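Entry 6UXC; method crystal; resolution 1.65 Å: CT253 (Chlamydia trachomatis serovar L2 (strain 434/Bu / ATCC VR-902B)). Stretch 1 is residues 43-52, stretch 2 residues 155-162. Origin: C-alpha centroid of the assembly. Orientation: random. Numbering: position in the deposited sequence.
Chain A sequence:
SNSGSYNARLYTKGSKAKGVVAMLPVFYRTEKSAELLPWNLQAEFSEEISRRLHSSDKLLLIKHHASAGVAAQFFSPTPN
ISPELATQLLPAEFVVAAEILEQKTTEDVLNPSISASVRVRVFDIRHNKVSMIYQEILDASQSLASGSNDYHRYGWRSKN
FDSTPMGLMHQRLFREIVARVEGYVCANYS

Stretch 1 43-52: AEFSEEISRR
Stretch 2 155-162: GWRSKNFD

Residues 43-52 lie within a continuous α-helix (phi/psi near -65/-42), its i to i+4 bonds running from Glu47 N to Ala43 O (3.0 Å) through Arg52 N to Glu48 O (3.3 Å). Against it packs an irregular segment that opens with a type II turn, Gly155 to Ser158, closed by Ser158 N to Gly155 O (2.9 Å); Ser158, chi1 p, adds OG to Gly155 O at 2.9 Å. Trp156 (-49/134) and Arg157 (93/-38) occupy the turn corners, and Phe161 and Asp162 lie in a 3-10 segment that continues later in the chain. The backbones stay apart, the closest register being Glu44 CA to Trp156 CA at 7.4 Å, so side chains make most of the contact, burying 310 Å² in total.

Trp156 is its centre. Its CA-CB bond points toward the helix, and chi1 t with chi2 53° lays the indole across Glu44. The extended Glu44 chain (t, t, chi3 -1°) places Glu44 CG 3.6 Å from the centroid of the Trp156 five-membered ring, 4° off the normal, a CH-pi contact. Glu44 OE2 lies at the edge of the Phe161 ring (chi1 t, chi2 61°), 3.5 Å from Phe161 CE2; both carboxylate oxygens are hydrogen-bonded elsewhere in the structure. Glu48 instead folds back (m, m, chi3 -26°), bringing its carboxylate to the indole edge, where Glu48 OE2 accepts a nearly linear hydrogen bond from Trp156 NE1 (2.9 Å, 171°). Glu48 OE1 also accepts a hydrogen bond from Arg52 NH1 (2.8 Å), part of a salt bridge.

The CA-CB bond of Glu47 points toward the turn, and the extended chain (t, t, chi3 141°) carries the carboxylate to Arg157 in a two-pronged salt bridge: Arg157 NH1 to Glu47 OE1 and Arg157 NH2 to Glu47 OE2, both 2.7 Å. Arg157 reaches it with chi1 m, chi2 -143°, chi3 t and chi4 -96°, although it is poorly ordered. Arg51 (m, t, t, -87°) shares Glu47 OE1 through Arg51 NE at 2.9 Å. The carboxylate thus bonds both guanidinium groups, whose like charges approach to 4.4 Å between Arg51 NH2 and Arg157 NH1.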

# COMPACT_ATOMS: atom_id res chain seq x y z
N ALA A 43 4.20 -0.20 -8.68
CA ALA A 43 3.30 -1.16 -9.30
C ALA A 43 3.27 -2.46 -8.51
O ALA A 43 2.20 -3.06 -8.33
CB ALA A 43 3.71 -1.42 -10.74
N GLU A 44 4.44 -2.93 -8.04
CA GLU A 44 4.47 -4.11 -7.19
C GLU A 44 3.62 -3.88 -5.95
O GLU A 44 2.80 -4.74 -5.57
CB GLU A 44 5.90 -4.44 -6.78
CG GLU A 44 5.96 -5.57 -5.69
CD GLU A 44 7.30 -5.67 -4.97
OE1 GLU A 44 8.25 -4.89 -5.29
OE2 GLU A 44 7.36 -6.53 -4.05
N PHE A 45 3.86 -2.78 -5.26
CA PHE A 45 3.14 -2.56 -4.00
C PHE A 45 1.64 -2.47 -4.26
O PHE A 45 0.84 -3.00 -3.47
CB PHE A 45 3.63 -1.31 -3.30
CG PHE A 45 4.89 -1.51 -2.46
CD1 PHE A 45 6.00 -2.15 -2.98
CD2 PHE A 45 4.94 -1.06 -1.16
CE1 PHE A 45 7.17 -2.33 -2.20
CE2 PHE A 45 6.07 -1.23 -0.36
CZ PHE A 45 7.20 -1.85 -0.91
N SER A 46 1.22 -1.78 -5.31
CA SER A 46 -0.21 -1.68 -5.59
C SER A 46 -0.82 -3.05 -5.81
O SER A 46 -1.90 -3.37 -5.28
CB SER A 46 -0.45 -0.81 -6.82
OG SER A 46 -0.10 0.53 -6.58
N GLU A 47 -0.17 -3.87 -6.63
CA GLU A 47 -0.74 -5.18 -6.94
C GLU A 47 -0.75 -6.08 -5.72
O GLU A 47 -1.74 -6.78 -5.45
CB GLU A 47 0.05 -5.84 -8.06
CG GLU A 47 -0.54 -7.22 -8.35
CD GLU A 47 0.03 -7.86 -9.59
OE1 GLU A 47 0.25 -9.08 -9.57
OE2 GLU A 47 0.27 -7.13 -10.57
N GLU A 48 0.35 -6.10 -4.96
CA GLU A 48 0.45 -7.03 -3.85
C GLU A 48 -0.50 -6.65 -2.72
O GLU A 48 -1.09 -7.54 -2.08
CB GLU A 48 1.90 -7.09 -3.35
CG GLU A 48 2.88 -7.76 -4.34
CD GLU A 48 2.61 -9.26 -4.52
OE1 GLU A 48 2.05 -9.90 -3.60
OE2 GLU A 48 2.96 -9.80 -5.59
N ILE A 49 -0.68 -5.36 -2.47
CA ILE A 49 -1.66 -4.96 -1.46
C ILE A 49 -3.06 -5.22 -1.99
O ILE A 49 -3.92 -5.72 -1.26
CB ILE A 49 -1.46 -3.49 -1.05
CG1 ILE A 49 -0.10 -3.34 -0.37
CG2 ILE A 49 -2.58 -3.06 -0.13
CD1 ILE A 49 0.39 -1.89 -0.33
N SER A 50 -3.30 -4.90 -3.25
CA SER A 50 -4.62 -5.15 -3.82
C SER A 50 -4.97 -6.62 -3.76
O SER A 50 -6.09 -6.99 -3.38
CB SER A 50 -4.69 -4.61 -5.25
OG SER A 50 -5.96 -4.95 -5.88
N ARG A 51 -4.04 -7.50 -4.12
CA ARG A 51 -4.33 -8.93 -4.07
C ARG A 51 -4.72 -9.36 -2.65
O ARG A 51 -5.59 -10.22 -2.46
CB ARG A 51 -3.14 -9.76 -4.56
CG ARG A 51 -2.98 -9.79 -6.06
CD ARG A 51 -1.73 -10.56 -6.46
NE ARG A 51 -1.52 -10.57 -7.90
CZ ARG A 51 -2.06 -11.46 -8.73
NH1 ARG A 51 -2.84 -12.41 -8.28
NH2 ARG A 51 -1.80 -11.39 -10.02
N ARG A 52 -4.06 -8.80 -1.65
CA ARG A 52 -4.35 -9.19 -0.27
C ARG A 52 -5.65 -8.60 0.26
O ARG A 52 -6.30 -9.22 1.11
CB ARG A 52 -3.16 -8.79 0.61
CG ARG A 52 -1.95 -9.71 0.42
CD ARG A 52 -0.74 -9.19 1.18
NE ARG A 52 0.38 -10.14 1.12
CZ ARG A 52 1.19 -10.28 0.08
NH1 ARG A 52 1.02 -9.53 -1.02
NH2 ARG A 52 2.17 -11.17 0.12
N GLY A 155 13.69 -11.34 -9.55
CA GLY A 155 12.91 -10.15 -9.32
C GLY A 155 11.43 -10.47 -9.13
O GLY A 155 11.00 -11.61 -9.25
N TRP A 156 10.67 -9.42 -8.80
CA TRP A 156 9.24 -9.58 -8.53
C TRP A 156 8.56 -10.38 -9.62
O TRP A 156 8.79 -10.13 -10.81
CB TRP A 156 8.58 -8.21 -8.38
CG TRP A 156 7.12 -8.28 -8.13
CD1 TRP A 156 6.48 -9.00 -7.15
CD2 TRP A 156 6.09 -7.60 -8.86
NE1 TRP A 156 5.12 -8.81 -7.24
CE2 TRP A 156 4.86 -7.96 -8.28
CE3 TRP A 156 6.10 -6.73 -9.94
CZ2 TRP A 156 3.65 -7.47 -8.74
CZ3 TRP A 156 4.89 -6.24 -10.41
CH2 TRP A 156 3.69 -6.61 -9.81
N ARG A 157 7.74 -11.35 -9.20
CA ARG A 157 6.99 -12.28 -10.03
C ARG A 157 7.76 -13.57 -10.25
O ARG A 157 7.16 -14.65 -10.26
CB ARG A 157 6.62 -11.66 -11.38
CG ARG A 157 5.72 -10.44 -11.27
CD ARG A 157 4.73 -10.45 -12.40
NE ARG A 157 3.99 -9.21 -12.56
CZ ARG A 157 2.77 -9.00 -12.05
NH1 ARG A 157 2.16 -9.93 -11.33
NH2 ARG A 157 2.18 -7.84 -12.27
N SER A 158 9.08 -13.49 -10.43
CA SER A 158 9.88 -14.70 -10.58
C SER A 158 9.62 -15.63 -9.39
O SER A 158 9.17 -15.17 -8.33
CB SER A 158 11.36 -14.36 -10.70
OG SER A 158 11.97 -14.33 -9.43
N LYS A 159 9.90 -16.92 -9.56
CA LYS A 159 9.56 -17.90 -8.53
C LYS A 159 10.18 -17.53 -7.19
O LYS A 159 9.51 -17.55 -6.15
CB LYS A 159 10.03 -19.29 -8.97
N ASN A 160 11.46 -17.16 -7.20
CA ASN A 160 12.25 -17.10 -5.99
C ASN A 160 12.37 -15.70 -5.41
O ASN A 160 13.18 -15.49 -4.50
CB ASN A 160 13.65 -17.65 -6.26
CG ASN A 160 13.61 -19.05 -6.81
OD1 ASN A 160 14.11 -19.31 -7.90
ND2 ASN A 160 13.00 -19.96 -6.06
N PHE A 161 11.58 -14.74 -5.90
CA PHE A 161 11.67 -13.39 -5.34
C PHE A 161 11.41 -13.42 -3.84
O PHE A 161 12.07 -12.71 -3.07
CB PHE A 161 10.68 -12.45 -6.03
CG PHE A 161 10.67 -11.07 -5.46
CD1 PHE A 161 11.82 -10.30 -5.49
CD2 PHE A 161 9.51 -10.52 -4.92
CE1 PHE A 161 11.85 -9.02 -4.98
CE2 PHE A 161 9.53 -9.23 -4.40
CZ PHE A 161 10.69 -8.47 -4.44
N ASP A 162 10.45 -14.22 -3.40
CA ASP A 162 10.08 -14.23 -2.00
C ASP A 162 11.20 -14.80 -1.11
O ASP A 162 11.09 -14.71 0.12
CB ASP A 162 8.77 -15.02 -1.83
CG ASP A 162 7.57 -14.33 -2.51
OD1 ASP A 162 7.68 -13.17 -2.97
OD2 ASP A 162 6.49 -14.96 -2.59